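Local coordinates for FEZ-1 protein (Fluoribacter gormanii, PDB 5W90) that probably hydrolyses beta-lactam antibiotics as a zinc-dependent class B3 metallo-beta-lactamase, at residues I39-E44 / D75-S80; Y181-N186 / T255-Q260. The protein carries 2 engineered substitutions. All blocks are in the same frame, centred on the assembly; numbering follows the deposited sequence.

Interaction 1. Residues I39-E44 / D75-S80. With ZN (zinc ion), chain B.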
loop_
_atom_site.group_PDB
_atom_site.type_symbol
_atom_site.label_atom_id
_atom_site.label_comp_id
_atom_site.label_asym_id
_atom_site.label_seq_id
_atom_site.Cartn_x
_atom_site.Cartn_y
_atom_site.Cartn_z
ATOM N N ILE A 39 -2.688 -4.008 6.494
ATOM C CA ILE A 39 -1.947 -3.661 5.298
ATOM C C ILE A 39 -1.033 -2.488 5.619
ATOM O O ILE A 39 -1.524 -1.434 6.037
ATOM C CB ILE A 39 -2.851 -3.328 4.095
ATOM C CG1 ILE A 39 -3.920 -4.386 3.860
ATOM C CG2 ILE A 39 -1.999 -3.103 2.863
ATOM C CD1 ILE A 39 -4.797 -4.092 2.636
ATOM N N ASN A 40 0.281 -2.764 5.514
ATOM C CA ASN A 40 1.412 -1.849 5.727
ATOM C C ASN A 40 1.790 -1.739 7.210
ATOM O O ASN A 40 1.057 -1.211 8.044
ATOM C CB ASN A 40 1.225 -0.482 5.077
ATOM C CG ASN A 40 1.152 -0.549 3.572
ATOM O OD1 ASN A 40 1.871 -1.330 2.958
ATOM N ND2 ASN A 40 0.218 0.202 2.993
ATOM N N SER A 41 3.024 -2.179 7.491
ATOM C CA SER A 41 3.602 -2.183 8.808
ATOM C C SER A 41 4.394 -0.890 9.087
ATOM O O SER A 41 4.744 -0.604 10.250
ATOM C CB SER A 41 4.499 -3.383 8.941
ATOM O OG SER A 41 5.469 -3.356 7.917
ATOM N N ASP A 42 4.667 -0.107 8.041
ATOM C CA ASP A 42 5.299 1.223 8.148
ATOM C C ASP A 42 6.679 1.136 8.839
ATOM O O ASP A 42 7.414 0.123 8.725
ATOM C CB ASP A 42 4.345 2.204 8.834
ATOM C CG ASP A 42 2.948 2.252 8.231
ATOM O OD1 ASP A 42 2.790 1.852 7.050
ATOM O OD2 ASP A 42 2.018 2.657 8.967
ATOM N N LEU A 43 7.112 2.239 9.473
ATOM C CA LEU A 43 8.396 2.265 10.135
ATOM C C LEU A 43 8.308 1.517 11.465
ATOM O O LEU A 43 7.253 1.347 12.003
ATOM C CB LEU A 43 8.820 3.721 10.349
ATOM C CG LEU A 43 8.985 4.613 9.127
ATOM C CD1 LEU A 43 9.404 5.989 9.589
ATOM C CD2 LEU A 43 9.997 4.032 8.168
ATOM N N GLU A 44 9.436 1.031 11.984
ATOM C CA GLU A 44 9.413 0.370 13.304
ATOM C C GLU A 44 8.768 1.298 14.352
ATOM O O GLU A 44 7.925 0.859 15.176
ATOM C CB GLU A 44 10.824 -0.014 13.745
ATOM C CG GLU A 44 11.337 -1.270 13.061
ATOM C CD GLU A 44 12.714 -1.726 13.522
ATOM O OE1 GLU A 44 13.481 -2.238 12.719
ATOM O OE2 GLU A 44 13.021 -1.519 14.687
ATOM N N ASP A 75 9.478 2.174 4.103
ATOM C CA ASP A 75 8.451 3.023 4.677
ATOM C C ASP A 75 7.080 2.329 4.712
ATOM O O ASP A 75 6.166 2.830 5.384
ATOM C CB ASP A 75 8.370 4.357 3.969
ATOM C CG ASP A 75 8.087 4.296 2.483
ATOM O OD1 ASP A 75 8.645 3.386 1.832
ATOM O OD2 ASP A 75 7.342 5.176 1.993
ATOM N N HIS A 76 6.922 1.203 4.004
ATOM C CA HIS A 76 5.684 0.429 4.094
ATOM C C HIS A 76 5.867 -0.898 4.849
ATOM O O HIS A 76 4.875 -1.471 5.293
ATOM C CB HIS A 76 5.097 0.191 2.699
ATOM C CG HIS A 76 4.951 1.493 2.000
ATOM N ND1 HIS A 76 4.043 2.438 2.420
ATOM C CD2 HIS A 76 5.701 2.081 1.034
ATOM C CE1 HIS A 76 4.229 3.545 1.720
ATOM N NE2 HIS A 76 5.232 3.359 0.871
ATOM N N ALA A 77 7.103 -1.392 4.914
ATOM C CA ALA A 77 7.395 -2.829 5.337
ATOM C C ALA A 77 8.420 -2.982 6.475
ATOM O O ALA A 77 8.603 -4.114 6.952
ATOM C CB ALA A 77 7.863 -3.615 4.124
ATOM N N ALA A 78 9.046 -1.904 6.951
ATOM C CA ALA A 78 10.121 -2.036 7.940
ATOM C C ALA A 78 9.589 -2.681 9.233
ATOM O O ALA A 78 10.319 -3.380 9.908
ATOM C CB ALA A 78 10.771 -0.698 8.239
ATOM N N GLY A 79 8.328 -2.416 9.581
ATOM C CA GLY A 79 7.733 -2.824 10.840
ATOM C C GLY A 79 7.224 -4.259 10.845
ATOM O O GLY A 79 6.695 -4.706 11.851
ATOM N N SER A 80 7.411 -4.991 9.738
ATOM C CA SER A 80 6.752 -6.290 9.557
ATOM C C SER A 80 7.237 -7.328 10.577
ATOM O O SER A 80 6.399 -8.007 11.192
ATOM C CB SER A 80 6.859 -6.788 8.120
ATOM O OG SER A 80 6.043 -5.982 7.279
HETATM ZN ZN ZN B . 6.365 4.969 0.201
HETATM O O HOH W 1 2.251 2.692 4.449
HETATM O O HOH W 2 13.039 -2.755 10.278
HETATM O O HOH W 3 5.812 5.240 -2.109
HETATM O O HOH W 4 7.800 6.836 -0.654
HETATM O O HOH W 5 7.735 4.791 -1.263
#

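Interaction 2. Residues Y181-N186 / T255-Q260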
loop_
_atom_site.group_PDB
_atom_site.type_symbol
_atom_site.label_atom_id
_atom_site.label_comp_id
_atom_site.label_asym_id
_atom_site.label_seq_id
_atom_site.Cartn_x
_atom_site.Cartn_y
_atom_site.Cartn_z
ATOM N N TYR A 181 15.818 7.016 -10.071
ATOM C CA TYR A 181 15.444 5.817 -10.840
ATOM C C TYR A 181 15.826 5.961 -12.325
ATOM O O TYR A 181 15.674 7.023 -12.891
ATOM C CB TYR A 181 13.950 5.555 -10.770
ATOM C CG TYR A 181 13.419 4.773 -9.601
ATOM C CD1 TYR A 181 14.165 4.547 -8.468
ATOM C CD2 TYR A 181 12.146 4.218 -9.680
ATOM C CE1 TYR A 181 13.658 3.799 -7.416
ATOM C CE2 TYR A 181 11.636 3.440 -8.660
ATOM C CZ TYR A 181 12.401 3.229 -7.525
ATOM O OH TYR A 181 11.875 2.482 -6.510
ATOM N N LYS A 182 16.444 4.915 -12.878
ATOM C CA LYS A 182 16.880 4.876 -14.271
ATOM C C LYS A 182 15.835 4.113 -15.104
ATOM O O LYS A 182 15.511 2.986 -14.770
ATOM C CB LYS A 182 18.247 4.233 -14.442
ATOM C CG LYS A 182 18.813 4.445 -15.855
ATOM C CD LYS A 182 20.221 3.908 -16.122
ATOM C CE LYS A 182 21.312 4.898 -15.795
ATOM N NZ LYS A 182 21.098 6.195 -16.493
ATOM N N LEU A 183 15.228 4.787 -16.090
ATOM C CA LEU A 183 14.125 4.217 -16.849
ATOM C C LEU A 183 14.597 3.684 -18.203
ATOM O O LEU A 183 13.839 2.984 -18.851
ATOM C CB LEU A 183 13.040 5.279 -17.063
ATOM C CG LEU A 183 12.330 5.798 -15.814
ATOM C CD1 LEU A 183 11.240 6.825 -16.184
ATOM C CD2 LEU A 183 11.720 4.629 -15.056
ATOM N N VAL A 184 15.816 4.052 -18.586
ATOM C CA VAL A 184 16.394 3.657 -19.892
ATOM C C VAL A 184 17.618 2.780 -19.645
ATOM O O VAL A 184 18.468 3.237 -18.992
ATOM C CB VAL A 184 16.838 4.887 -20.684
ATOM C CG1 VAL A 184 17.299 4.490 -22.073
ATOM C CG2 VAL A 184 15.734 5.913 -20.739
ATOM N N ASP A 185 17.592 1.581 -20.197
ATOM C CA ASP A 185 18.702 0.611 -20.069
ATOM C C ASP A 185 19.067 0.411 -18.592
ATOM O O ASP A 185 20.205 0.490 -18.269
ATOM C CB ASP A 185 19.864 1.017 -20.962
ATOM C CG ASP A 185 19.540 0.959 -22.445
ATOM O OD1 ASP A 185 18.818 0.074 -22.873
ATOM O OD2 ASP A 185 20.034 1.788 -23.100
ATOM N N ASN A 186 18.074 0.183 -17.752
ATOM C CA ASN A 186 18.367 -0.072 -16.326
ATOM C C ASN A 186 19.178 -1.379 -16.246
ATOM O O ASN A 186 18.743 -2.354 -16.782
ATOM C CB ASN A 186 17.061 -0.101 -15.546
ATOM C CG ASN A 186 17.265 -0.196 -14.058
ATOM O OD1 ASN A 186 17.872 -1.126 -13.580
ATOM N ND2 ASN A 186 16.679 0.754 -13.365
ATOM N N THR A 255 6.494 11.994 -18.406
ATOM C CA THR A 255 7.360 13.233 -18.273
ATOM C C THR A 255 8.809 12.847 -17.889
ATOM O O THR A 255 9.794 13.395 -18.448
ATOM C CB THR A 255 6.795 14.223 -17.251
ATOM O OG1 THR A 255 5.526 14.633 -17.760
ATOM C CG2 THR A 255 7.663 15.442 -17.074
ATOM N N GLU A 256 8.947 11.936 -16.924
ATOM C CA GLU A 256 10.278 11.501 -16.461
ATOM C C GLU A 256 10.969 10.669 -17.557
ATOM O O GLU A 256 12.189 10.819 -17.781
ATOM C CB GLU A 256 10.182 10.733 -15.146
ATOM C CG GLU A 256 11.540 10.304 -14.607
ATOM C CD GLU A 256 12.533 11.407 -14.274
ATOM O OE1 GLU A 256 13.741 11.064 -14.128
ATOM O OE2 GLU A 256 12.088 12.606 -14.127
ATOM N N LEU A 257 10.196 9.861 -18.289
ATOM C CA LEU A 257 10.768 9.065 -19.366
ATOM C C LEU A 257 11.306 9.995 -20.450
ATOM O O LEU A 257 12.485 9.828 -20.885
ATOM C CB LEU A 257 9.717 8.116 -19.929
ATOM C CG LEU A 257 10.182 7.214 -21.070
ATOM C CD1 LEU A 257 11.203 6.189 -20.581
ATOM C CD2 LEU A 257 8.998 6.544 -21.690
ATOM N N LYS A 258 10.495 11.004 -20.819
ATOM C CA LYS A 258 10.932 12.013 -21.806
ATOM C C LYS A 258 12.235 12.663 -21.335
ATOM O O LYS A 258 13.165 12.944 -22.116
ATOM C CB LYS A 258 9.836 13.071 -21.965
ATOM C CG LYS A 258 10.201 14.294 -22.777
ATOM C CD LYS A 258 9.014 15.214 -22.959
ATOM C CE LYS A 258 9.235 16.317 -23.964
ATOM N NZ LYS A 258 10.273 17.278 -23.528
ATOM N N LYS A 259 12.292 13.025 -20.044
ATOM C CA LYS A 259 13.505 13.712 -19.561
ATOM C C LYS A 259 14.744 12.823 -19.730
ATOM O O LYS A 259 15.846 13.274 -20.137
ATOM C CB LYS A 259 13.310 14.129 -18.101
ATOM C CG LYS A 259 14.430 14.993 -17.563
ATOM C CD LYS A 259 14.074 15.586 -16.231
ATOM C CE LYS A 259 15.153 16.532 -15.778
ATOM N NZ LYS A 259 14.837 17.073 -14.438
ATOM N N GLN A 260 14.589 11.534 -19.454
ATOM C CA GLN A 260 15.701 10.650 -19.479
ATOM C C GLN A 260 16.067 10.293 -20.906
ATOM O O GLN A 260 17.254 10.085 -21.190
ATOM C CB GLN A 260 15.361 9.413 -18.663
ATOM C CG GLN A 260 15.293 9.704 -17.180
ATOM C CD GLN A 260 15.291 8.470 -16.307
ATOM O OE1 GLN A 260 15.899 7.440 -16.671
ATOM N NE2 GLN A 260 14.716 8.599 -15.119
HETATM O O HOH W 6 15.285 9.764 -11.869
#

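Interaction 1. Residues I39-E44 / D75-S80
His76 turns its backbone towards the 39-44 loop and its ring towards the metal. Its carbonyl oxygen, His76 O, accepts two backbone hydrogen bonds, from Ser41 N at 3.0 Å and from Asp42 N, which stands above the carbonyl plane (80° out of it); both arrive from the same face. Along the side chain, His76 CB lies 3.6 Å from Asn40 OD1, an oxygen whose own hydrogen bond is to Ser70 N. With CG beside the backbone N (chi1 -54°), the ring extends alongside the Asn40 amide, the two planes 52° apart. At the ring edge a water accepts from His76 ND1 at 2.7 Å and lies within hydrogen-bonding distance of Asp42 OD1, though other acceptors compete for its protons; Asp42 OD2 is held by Ser27 OG. His76 NE2 binds zinc at 2.1 Å, as do Asp75 OD2 and His215. Held by water and metal, the imidazole has little freedom to turn. In the type I turn from Ala77 to Ser80, Gly79 N donates to Asp42 O over 2.8 Å, and Ser41 OG and Ser80 OG are hydrogen-bonded at 2.8 Å. The metallo-beta-lactamase HXHXDH motif, here His71, His73, Asp75 and His76, thus packs its second-zinc ligands against the loop after strand 35-39.

Interaction 2. Residues Y181-N186 / T255-Q260
Gln260 reaches from helix 239-262 to the 181-186 loop and uses both ends of its amide on that loop's backbone. Gln260 OE1 accepts from Leu183 N at 2.8 Å in an almost straight bond (173° at the hydrogen), while Gln260 NE2 donates to Tyr181 O at 2.9 Å. The bonded N-H and C=O thus belong to residues two apart, a spacing matched by the carboxamide. The Gln260 chain runs extended beyond CG (chi2 -166°), which carries the amide across to the loop. Gln260 NE2 also donates to Glu256 OE1, one turn earlier in the helix, over 2.8 Å; this bond lies in the amide plane and uses the carboxylate's anti lone pair. OE1 takes one bond and NE2 gives two, which should fix the amide's orientation and its assignment of O and N.

Water adds a second route between the segments: one molecule donates both to Tyr181 O and to Glu256 OE1.

The remaining contacts are van der Waals. Leu183 lies roughly perpendicular to the Gln260 chain, Leu183 CG 3.7 Å from Gln260 NE2, and Leu183 CD1 continues to Glu256 CG at 3.8 Å. Leu183 CB and Leu257 CD1 form an apolar pair at 4.1 Å. Val184 and Gln260 run antiparallel alongside one another, with Val184 CG2 4.1 Å from Gln260 CB.

The Tyr181 hydroxyl bonds the backbone oxygen of His149, a ligand of the first zinc, and its side chain touches His73, another. The chemistry implies recognition of the loop mainly through its backbone, with Leu183 supplying the hydrophobic part and the C-terminal helix joined to a loop that borders the metal site.

Overall arrangement
The two contacts share no helix or strand. Their centres lie 28 Å apart and their nearest atoms about 9 Å, and interaction 1 closes along the chain before interaction 2 opens. Interaction 1 is buried, about 10 Å from the chain centre, and joins the loop after strand 35-39 to a zinc-binding helix by main-chain bonds, a hydroxyl pair and water. Interaction 2 is partly buried and peripheral, centred about 24 Å out, where a glutamine amide and a small leucine-centred apolar patch hold a loop against the C-terminal helix. The active site nevertheless relates them: 75-80 supplies ligands of the second zinc, whereas 181-186 approaches ligands of the first through Tyr181.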